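Local coordinates for core protein VP4 (Bluetongue virus, PDB 2JHP) that caps the viral messenger RNA as a multifunctional enzyme of the inner capsid, with bound S-adenosyl-L-homocysteine marking its methyltransferase sites, at residues A[115-120]-A[472-477]; A[124-129]-A[137-142]. All blocks are in the same frame, centred on the assembly; numbering follows the deposited sequence.

Overall arrangement
Both contacts use helix 114-128, which packs by the mixed sheet containing strands 131-132 and 433-437. Contact 1 joins its early part to helix 470-480, and contact 2 joins its last turns to helix 137-141. Their centres are 14 Å apart, and they meet where L477 CD2 packs 3.5 Å from Y124 CD1. Contact 1 is fully buried and purely apolar between its segments. Contact 2 is partly buried, and a ring there lies against backbone carbonyl oxygens and an exposed aspartate. Each contact borders a bound guanine, but the two guanines differ. Contact 2 also reaches S-adenosyl-L-homocysteine directly, through E138.

Contact 1: residues A[115-120]-A[472-477]; sequences KGFGDA and GAILFL. With GUN (guanine), chain E.
F117 and I474 join two helices of a Rossmann-like methyltransferase domain. Helix 114-128 leads into the first strand of its sheet, 131-132. Helix 470-480 follows strand 466-469 in the chain and comes before strand 499-503, which lies beside 466-469 in the sheet. F117 also lines a guanine pocket, so its ring has one edge on the ligand and the opposite edge on the partner helix.

The side chain can be followed outward. CB of F117 is 4.0 Å from N2 of the guanine. Its chi1 of 169° sets CG anti to the backbone N and swings the ring out toward 472-477. CD2 then comes closest to the ligand, 3.1 Å from N2, which lies at the ring edge and in the ring plane. CE2 is next along this edge, at 3.9 Å from the same N2. On the other edge, CD1 is 3.8 Å from I474 CG1. CE1 approaches that methylene to 3.7 Å, again near the ring plane. The isoleucine chain therefore runs by the rim of the ring and not over its face.

G118 also borders the base, with CA 3.4 Å from N3. Having no side chain there leaves room for the purine. Y446 OH adds a hydrogen bond to this guanine. OD1 of D119 forms a salt bridge with R122 NH1. R122 in turn belongs to the guanine pocket and bonds S-adenosyl-L-homocysteine through NE.

Beyond the ring, I474 extends to the next turn of helix 114-128. Its chi1 of -69° places CG1 anti to the carbonyl carbon, and CD1 ends 3.7 Å from A120 CB, methyl against methyl.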
ATOM      1  N   LYS A 115       6.749  -4.370   2.419  1.00 20.52           N
ATOM      2  CA  LYS A 115       6.595  -3.148   1.654  1.00 27.73           C
ATOM      3  C   LYS A 115       6.813  -3.436   0.173  1.00 17.78           C
ATOM      4  O   LYS A 115       6.086  -2.930  -0.674  1.00 32.84           O
ATOM      5  CB  LYS A 115       7.574  -2.081   2.133  1.00 18.72           C
ATOM      6  CG  LYS A 115       7.030  -0.664   2.074  1.00 34.55           C
ATOM      7  CD  LYS A 115       8.153   0.380   2.108  1.00  4.96           C
ATOM      8  CE  LYS A 115       8.408   0.928   0.721  1.00 17.11           C
ATOM      9  NZ  LYS A 115       9.670   1.680   0.606  1.00 12.38           N
ATOM     10  N   GLY A 116       7.800  -4.275  -0.119  1.00 15.73           N
ATOM     11  CA  GLY A 116       8.132  -4.647  -1.488  1.00 15.84           C
ATOM     12  C   GLY A 116       6.961  -5.311  -2.182  1.00 16.60           C
ATOM     13  O   GLY A 116       6.661  -5.012  -3.343  1.00 23.36           O
ATOM     14  N   PHE A 117       6.289  -6.202  -1.462  1.00 35.39           N
ATOM     15  CA  PHE A 117       5.135  -6.886  -2.006  1.00 18.62           C
ATOM     16  C   PHE A 117       4.010  -5.897  -2.350  1.00 25.73           C
ATOM     17  O   PHE A 117       3.557  -5.831  -3.497  1.00 19.05           O
ATOM     18  CB  PHE A 117       4.657  -7.987  -1.062  1.00 27.31           C
ATOM     19  CG  PHE A 117       3.339  -8.547  -1.422  1.00-10.36           C
ATOM     20  CD1 PHE A 117       3.178  -9.283  -2.559  1.00 29.39           C
ATOM     21  CD2 PHE A 117       2.259  -8.334  -0.622  1.00 16.78           C
ATOM     22  CE1 PHE A 117       1.950  -9.806  -2.900  1.00 18.44           C
ATOM     23  CE2 PHE A 117       1.017  -8.851  -0.932  1.00 10.79           C
ATOM     24  CZ  PHE A 117       0.859  -9.600  -2.085  1.00 11.25           C
ATOM     25  N   GLY A 118       3.581  -5.121  -1.360  1.00 14.28           N
ATOM     26  CA  GLY A 118       2.562  -4.098  -1.577  1.00 14.04           C
ATOM     27  C   GLY A 118       2.896  -3.073  -2.649  1.00 16.32           C
ATOM     28  O   GLY A 118       2.006  -2.629  -3.360  1.00 27.00           O
ATOM     29  N   ASP A 119       4.174  -2.707  -2.757  1.00 20.68           N
ATOM     30  CA  ASP A 119       4.638  -1.685  -3.702  1.00 13.92           C
ATOM     31  C   ASP A 119       4.600  -2.162  -5.142  1.00 16.47           C
ATOM     32  O   ASP A 119       4.372  -1.373  -6.057  1.00 15.30           O
ATOM     33  CB  ASP A 119       6.077  -1.249  -3.391  1.00 17.28           C
ATOM     34  CG  ASP A 119       6.186  -0.343  -2.163  1.00 17.92           C
ATOM     35  OD1 ASP A 119       5.205  -0.143  -1.412  1.00 35.47           O
ATOM     36  OD2 ASP A 119       7.304   0.156  -1.948  1.00 25.74           O
ATOM     37  N   ALA A 120       4.866  -3.446  -5.333  1.00 20.27           N
ATOM     38  CA  ALA A 120       4.819  -4.037  -6.643  1.00 19.58           C
ATOM     39  C   ALA A 120       3.377  -4.041  -7.145  1.00 20.47           C
ATOM     40  O   ALA A 120       3.118  -3.659  -8.277  1.00 24.23           O
ATOM     41  CB  ALA A 120       5.400  -5.416  -6.610  1.00 16.12           C
ATOM     42  N   GLY A 472       1.199 -15.912  -6.611  1.00 14.95           N
ATOM     43  CA  GLY A 472       0.736 -16.154  -7.972  1.00 16.15           C
ATOM     44  C   GLY A 472       0.562 -14.849  -8.722  1.00 16.50           C
ATOM     45  O   GLY A 472       1.002 -14.709  -9.866  1.00 16.17           O
ATOM     46  N   ALA A 473      -0.056 -13.885  -8.049  1.00 12.79           N
ATOM     47  CA  ALA A 473      -0.339 -12.576  -8.606  1.00 11.04           C
ATOM     48  C   ALA A 473       0.930 -11.863  -9.026  1.00 13.95           C
ATOM     49  O   ALA A 473       0.966 -11.246 -10.093  1.00 13.25           O
ATOM     50  CB  ALA A 473      -1.107 -11.745  -7.614  1.00 14.21           C
ATOM     51  N   ILE A 474       1.968 -11.955  -8.201  1.00  7.80           N
ATOM     52  CA  ILE A 474       3.242 -11.311  -8.502  1.00 10.51           C
ATOM     53  C   ILE A 474       3.933 -11.997  -9.688  1.00 11.82           C
ATOM     54  O   ILE A 474       4.419 -11.339 -10.599  1.00 14.18           O
ATOM     55  CB  ILE A 474       4.157 -11.266  -7.260  1.00  7.72           C
ATOM     56  CG1 ILE A 474       3.593 -10.300  -6.196  1.00 20.24           C
ATOM     57  CG2 ILE A 474       5.599 -10.937  -7.646  1.00  9.40           C
ATOM     58  CD1 ILE A 474       3.882  -8.786  -6.395  1.00 10.71           C
ATOM     59  N   LEU A 475       3.952 -13.324  -9.667  1.00 13.23           N
ATOM     60  CA  LEU A 475       4.545 -14.126 -10.719  1.00 14.29           C
ATOM     61  C   LEU A 475       3.837 -13.917 -12.060  1.00  6.01           C
ATOM     62  O   LEU A 475       4.470 -13.936 -13.120  1.00 14.79           O
ATOM     63  CB  LEU A 475       4.489 -15.599 -10.313  1.00 31.25           C
ATOM     64  CG  LEU A 475       5.727 -16.254  -9.689  1.00 21.39           C
ATOM     65  CD1 LEU A 475       6.939 -15.326  -9.582  1.00 11.89           C
ATOM     66  CD2 LEU A 475       5.397 -16.891  -8.366  1.00 32.79           C
ATOM     67  N   PHE A 476       2.523 -13.729 -12.003  1.00  9.65           N
ATOM     68  CA  PHE A 476       1.753 -13.367 -13.172  1.00 15.68           C
ATOM     69  C   PHE A 476       2.234 -12.035 -13.750  1.00 12.62           C
ATOM     70  O   PHE A 476       2.435 -11.921 -14.960  1.00 20.56           O
ATOM     71  CB  PHE A 476       0.268 -13.293 -12.837  1.00 14.69           C
ATOM     72  CG  PHE A 476      -0.609 -13.108 -14.040  1.00  4.11           C
ATOM     73  CD1 PHE A 476      -0.913 -14.191 -14.868  1.00 11.91           C
ATOM     74  CD2 PHE A 476      -1.121 -11.857 -14.363  1.00 14.82           C
ATOM     75  CE1 PHE A 476      -1.722 -14.032 -15.974  1.00  9.82           C
ATOM     76  CE2 PHE A 476      -1.927 -11.694 -15.466  1.00 23.35           C
ATOM     77  CZ  PHE A 476      -2.231 -12.787 -16.273  1.00 -3.66           C
ATOM     78  N   LEU A 477       2.428 -11.046 -12.882  1.00 18.72           N
ATOM     79  CA  LEU A 477       2.861  -9.716 -13.306  1.00  7.48           C
ATOM     80  C   LEU A 477       4.314  -9.699 -13.715  1.00 17.95           C
ATOM     81  O   LEU A 477       4.678  -8.951 -14.603  1.00 16.63           O
ATOM     82  CB  LEU A 477       2.594  -8.655 -12.216  1.00 -6.12           C
ATOM     83  CG  LEU A 477       1.123  -8.395 -11.882  1.00 13.31           C
ATOM     84  CD1 LEU A 477       0.937  -7.735 -10.520  1.00  9.94           C
ATOM     85  CD2 LEU A 477       0.483  -7.585 -12.995  1.00 16.44           C
TER
HETATM   86  N9  GUN E1648       2.506  -1.684   2.079  1.00127.74           N
HETATM   87  C8  GUN E1648       1.794  -0.858   2.844  1.00 89.91           C
HETATM   88  N7  GUN E1648       0.958  -1.573   3.602  1.00109.04           N
HETATM   89  C5  GUN E1648       1.140  -2.864   3.326  1.00119.52           C
HETATM   90  C6  GUN E1648       0.560  -4.041   3.803  1.00 82.38           C
HETATM   91  O6  GUN E1648      -0.318  -4.007   4.664  1.00107.82           O
HETATM   92  N1  GUN E1648       0.989  -5.272   3.289  1.00 61.64           N
HETATM   93  C2  GUN E1648       1.990  -5.275   2.305  1.00 22.19           C
HETATM   94  N2  GUN E1648       2.420  -6.415   1.800  1.00 50.40           N
HETATM   95  N3  GUN E1648       2.524  -4.121   1.870  1.00 50.39           N
HETATM   96  C4  GUN E1648       2.129  -2.932   2.352  1.00119.15           C

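Contact 2: residues A[124-129]-A[137-142]; sequences YAFKMA and AETLND. With SAH (S-adenosyl-L-homocysteine), chain B; GUN (guanine), chain D.
Next to the S-adenosyl-L-homocysteine pocket, which E138 lines, F126 packs against T139 and D142. In the chain, the two segments come before and after strand 131-132 and the loop that holds the ligand, where G134 O and E136 OE2 bond to it. This strand-loop-helix arrangement is characteristic of Rossmann-like methyltransferases.

The backbone O of D142 sits over the centre of the F126 ring, 3.7 Å above its plane. T139 O instead lies at the ring edge, 3.5 Å from CZ. T139 CG2 also touches CZ. D142 adds its CB against CE1 at 3.7 Å, and its carboxylate plane stands 85° from the ring.

E138 meets the ligand with its carboxylate. CG lies between the backbone N and the carbonyl carbon (chi1 87°), and the bend at chi2 folds the carboxylate back. OE2 is 3.1 Å from the ligand CA. The same oxygen accepts T139 OG1 at 2.6 Å, through its anti lone pair, and also E136 N, which fixes the carboxylate. N141 serves a separate guanine: ND2 donates to N7 at 3.2 Å, nearly straight at 167°.

F126 also stacks on F132 of strand 131-132 and meets H148 edge-to-face. T139 and L140 rest on I150 of strand 149-152, while A137, L140 and N141 pack on F387 of helix 380-391.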
ATOM      1  N   TYR A 124       1.742  -1.417 -10.345  1.00 19.47           N
ATOM      2  CA  TYR A 124       0.865  -1.903 -11.413  1.00 13.05           C
ATOM      3  C   TYR A 124      -0.434  -1.085 -11.426  1.00 14.09           C
ATOM      4  O   TYR A 124      -0.925  -0.686 -12.502  1.00 12.86           O
ATOM      5  CB  TYR A 124       0.572  -3.404 -11.251  1.00 13.26           C
ATOM      6  CG  TYR A 124      -0.610  -3.911 -12.069  1.00 29.51           C
ATOM      7  CD1 TYR A 124      -0.460  -4.255 -13.417  1.00 28.85           C
ATOM      8  CD2 TYR A 124      -1.882  -4.049 -11.491  1.00 10.92           C
ATOM      9  CE1 TYR A 124      -1.537  -4.723 -14.167  1.00 19.08           C
ATOM     10  CE2 TYR A 124      -2.974  -4.516 -12.238  1.00 20.86           C
ATOM     11  CZ  TYR A 124      -2.794  -4.850 -13.577  1.00 11.94           C
ATOM     12  OH  TYR A 124      -3.871  -5.304 -14.327  1.00 28.21           O
ATOM     13  N   ALA A 125      -0.959  -0.829 -10.223  1.00 15.69           N
ATOM     14  CA  ALA A 125      -2.214  -0.100 -10.046  1.00 11.76           C
ATOM     15  C   ALA A 125      -2.137   1.369 -10.468  1.00 25.53           C
ATOM     16  O   ALA A 125      -3.139   1.924 -10.923  1.00 20.19           O
ATOM     17  CB  ALA A 125      -2.732  -0.220  -8.610  1.00 11.62           C
ATOM     18  N   PHE A 126      -0.967   1.992 -10.323  1.00 21.18           N
ATOM     19  CA  PHE A 126      -0.804   3.383 -10.753  1.00 20.30           C
ATOM     20  C   PHE A 126      -0.757   3.449 -12.275  1.00 18.77           C
ATOM     21  O   PHE A 126      -1.109   4.474 -12.871  1.00 18.04           O
ATOM     22  CB  PHE A 126       0.448   4.026 -10.152  1.00 14.65           C
ATOM     23  CG  PHE A 126       0.280   4.473  -8.730  1.00  9.55           C
ATOM     24  CD1 PHE A 126       1.044   3.908  -7.707  1.00 10.33           C
ATOM     25  CD2 PHE A 126      -0.647   5.471  -8.397  1.00 12.95           C
ATOM     26  CE1 PHE A 126       0.889   4.328  -6.372  1.00 11.70           C
ATOM     27  CE2 PHE A 126      -0.807   5.897  -7.062  1.00 15.22           C
ATOM     28  CZ  PHE A 126      -0.036   5.316  -6.052  1.00 22.27           C
ATOM     29  N   LYS A 127      -0.330   2.349 -12.894  1.00 18.97           N
ATOM     30  CA  LYS A 127      -0.277   2.250 -14.352  1.00 17.71           C
ATOM     31  C   LYS A 127      -1.661   2.010 -14.936  1.00 16.68           C
ATOM     32  O   LYS A 127      -1.949   2.451 -16.048  1.00 16.36           O
ATOM     33  CB  LYS A 127       0.680   1.138 -14.808  1.00 17.07           C
ATOM     34  CG  LYS A 127       2.145   1.360 -14.435  1.00 37.19           C
ATOM     35  CD  LYS A 127       2.654   2.681 -14.999  1.00 20.41           C
ATOM     36  CE  LYS A 127       4.052   3.017 -14.518  1.00 28.76           C
ATOM     37  NZ  LYS A 127       4.357   4.468 -14.745  1.00 38.02           N
ATOM     38  N   MET A 128      -2.521   1.336 -14.176  1.00 13.04           N
ATOM     39  CA  MET A 128      -3.807   0.893 -14.701  1.00 15.29           C
ATOM     40  C   MET A 128      -5.046   1.574 -14.109  1.00 20.24           C
ATOM     41  O   MET A 128      -6.152   1.338 -14.586  1.00 21.25           O
ATOM     42  CB  MET A 128      -3.939  -0.629 -14.583  1.00 19.87           C
ATOM     43  CG  MET A 128      -2.808  -1.426 -15.212  1.00 25.93           C
ATOM     44  SD  MET A 128      -2.761  -1.302 -17.002  1.00 21.34           S
ATOM     45  CE  MET A 128      -1.419  -2.415 -17.380  1.00 31.08           C
ATOM     46  N   ALA A 129      -4.892   2.421 -13.094  1.00 16.63           N
ATOM     47  CA  ALA A 129      -6.082   2.994 -12.443  1.00 26.33           C
ATOM     48  C   ALA A 129      -6.052   4.504 -12.212  1.00 16.56           C
ATOM     49  O   ALA A 129      -4.986   5.117 -12.144  1.00 24.49           O
ATOM     50  CB  ALA A 129      -6.410   2.245 -11.133  1.00 14.77           C
ATOM     51  N   ALA A 137      -1.100   7.676   3.468  1.00  9.62           N
ATOM     52  CA  ALA A 137       0.097   8.396   2.993  1.00  8.78           C
ATOM     53  C   ALA A 137       0.922   7.663   1.930  1.00 12.85           C
ATOM     54  O   ALA A 137       1.452   8.309   1.030  1.00 16.06           O
ATOM     55  CB  ALA A 137       0.984   8.816   4.155  1.00  8.20           C
ATOM     56  N   GLU A 138       1.015   6.331   2.022  1.00 15.02           N
ATOM     57  CA  GLU A 138       1.760   5.538   1.017  1.00 16.32           C
ATOM     58  C   GLU A 138       1.245   5.719  -0.421  1.00 22.48           C
ATOM     59  O   GLU A 138       2.029   5.686  -1.372  1.00 15.78           O
ATOM     60  CB  GLU A 138       1.800   4.049   1.373  1.00 11.57           C
ATOM     61  CG  GLU A 138       0.600   3.251   0.878  1.00 22.44           C
ATOM     62  CD  GLU A 138      -0.661   3.567   1.655  1.00 12.60           C
ATOM     63  OE1 GLU A 138      -0.647   3.380   2.886  1.00 28.80           O
ATOM     64  OE2 GLU A 138      -1.661   3.998   1.048  1.00 54.71           O
ATOM     65  N   THR A 139      -0.064   5.919  -0.568  1.00 19.57           N
ATOM     66  CA  THR A 139      -0.652   6.103  -1.883  1.00 18.65           C
ATOM     67  C   THR A 139      -0.446   7.525  -2.386  1.00 11.49           C
ATOM     68  O   THR A 139      -0.022   7.718  -3.526  1.00 16.31           O
ATOM     69  CB  THR A 139      -2.137   5.718  -1.917  1.00 12.89           C
ATOM     70  OG1 THR A 139      -2.277   4.388  -1.416  1.00 18.24           O
ATOM     71  CG2 THR A 139      -2.657   5.746  -3.350  1.00 12.88           C
ATOM     72  N   LEU A 140      -0.730   8.505  -1.530  1.00 14.10           N
ATOM     73  CA  LEU A 140      -0.488   9.916  -1.845  1.00 14.56           C
ATOM     74  C   LEU A 140       0.950  10.145  -2.309  1.00 27.33           C
ATOM     75  O   LEU A 140       1.191  10.804  -3.323  1.00 17.69           O
ATOM     76  CB  LEU A 140      -0.786  10.806  -0.627  1.00 12.21           C
ATOM     77  CG  LEU A 140      -2.229  10.968  -0.158  1.00 20.16           C
ATOM     78  CD1 LEU A 140      -2.275  11.779   1.097  1.00  6.55           C
ATOM     79  CD2 LEU A 140      -3.067  11.656  -1.239  1.00-11.41           C
ATOM     80  N   ASN A 141       1.896   9.586  -1.563  1.00  9.61           N
ATOM     81  CA  ASN A 141       3.320   9.708  -1.863  1.00 12.62           C
ATOM     82  C   ASN A 141       3.751   9.315  -3.272  1.00 11.84           C
ATOM     83  O   ASN A 141       4.688   9.900  -3.807  1.00 15.12           O
ATOM     84  CB  ASN A 141       4.141   8.921  -0.846  1.00 13.57           C
ATOM     85  CG  ASN A 141       4.306   9.653   0.450  1.00  6.68           C
ATOM     86  OD1 ASN A 141       3.927  10.818   0.571  1.00 17.56           O
ATOM     87  ND2 ASN A 141       4.867   8.978   1.438  1.00 23.82           N
ATOM     88  N   ASP A 142       3.086   8.334  -3.872  1.00 18.65           N
ATOM     89  CA  ASP A 142       3.475   7.895  -5.208  1.00 54.60           C
ATOM     90  C   ASP A 142       2.467   8.276  -6.300  1.00 29.14           C
ATOM     91  O   ASP A 142       2.563   7.797  -7.433  1.00 25.64           O
ATOM     92  CB  ASP A 142       3.766   6.387  -5.214  1.00 29.35           C
ATOM     93  CG  ASP A 142       4.918   6.001  -4.294  1.00 32.31           C
ATOM     94  OD1 ASP A 142       5.968   6.663  -4.340  1.00  8.22           O
ATOM     95  OD2 ASP A 142       4.781   5.029  -3.517  1.00 15.68           O
TER
HETATM   96  N   SAH B1645      -4.550   0.978   0.439  1.00 34.62           N
HETATM   97  CA  SAH B1645      -3.235   1.343   1.053  1.00 17.59           C
HETATM   98  CB  SAH B1645      -3.212   1.342   2.584  1.00 14.75           C
HETATM   99  CG  SAH B1645      -4.183   0.472   3.362  1.00 48.60           C
HETATM  100  SD  SAH B1645      -4.171   0.925   5.118  1.00 14.02           S
HETATM  101  C   SAH B1645      -2.078   0.529   0.495  1.00 19.67           C
HETATM  102  O   SAH B1645      -2.005   0.294  -0.714  1.00 20.34           O
HETATM  103  OXT SAH B1645      -1.177   0.120   1.226  1.00 46.07           O
HETATM  104  C5' SAH B1645      -5.956   0.604   5.214  1.00 -6.02           C
HETATM  105  C4' SAH B1645      -6.788   1.876   5.227  1.00  4.74           C
HETATM  106  O4' SAH B1645      -8.037   1.664   4.598  1.00  7.70           O
HETATM  107  C3' SAH B1645      -7.076   2.372   6.641  1.00  0.69           C
HETATM  108  O3' SAH B1645      -6.908   3.780   6.619  1.00 -7.14           O
HETATM  109  C2' SAH B1645      -8.545   2.046   6.864  1.00 -0.27           C
HETATM  110  O2' SAH B1645      -9.201   2.987   7.672  1.00 10.14           O
HETATM  111  C1' SAH B1645      -9.097   2.104   5.441  1.00 -1.73           C
HETATM  112  N9  SAH B1645     -10.335   1.312   5.263  1.00 14.19           N
HETATM  113  C8  SAH B1645     -10.648   0.104   5.842  1.00 -2.81           C
HETATM  114  N7  SAH B1645     -11.882  -0.273   5.419  1.00 19.58           N
HETATM  115  C5  SAH B1645     -12.364   0.674   4.580  1.00 -6.33           C
HETATM  116  C6  SAH B1645     -13.556   0.795   3.861  1.00 10.97           C
HETATM  117  N6  SAH B1645     -14.486  -0.155   3.939  1.00  9.62           N
HETATM  118  N1  SAH B1645     -13.770   1.897   3.055  1.00  5.85           N
HETATM  119  C2  SAH B1645     -12.802   2.882   2.961  1.00 18.83           C
HETATM  120  N3  SAH B1645     -11.619   2.767   3.670  1.00  8.90           N
HETATM  121  C4  SAH B1645     -11.399   1.681   4.470  1.00 -4.23           C
HETATM  122  N9  GUN D1647       4.114  10.606   6.402  1.00 27.86           N
HETATM  123  C8  GUN D1647       4.517   9.730   5.476  1.00 88.23           C
HETATM  124  N7  GUN D1647       4.778  10.374   4.337  1.00 42.40           N
HETATM  125  C5  GUN D1647       4.545  11.666   4.536  1.00 30.15           C
HETATM  126  C6  GUN D1647       4.651  12.780   3.707  1.00 41.97           C
HETATM  127  O6  GUN D1647       5.026  12.659   2.539  1.00 30.11           O
HETATM  128  N1  GUN D1647       4.327  14.040   4.237  1.00 19.21           N
HETATM  129  C2  GUN D1647       3.899  14.115   5.585  1.00 50.09           C
HETATM  130  N2  GUN D1647       3.579  15.285   6.106  1.00 30.84           N
HETATM  131  N3  GUN D1647       3.811  13.020   6.361  1.00 19.65           N
HETATM  132  C4  GUN D1647       4.124  11.813   5.858  1.00 42.87           C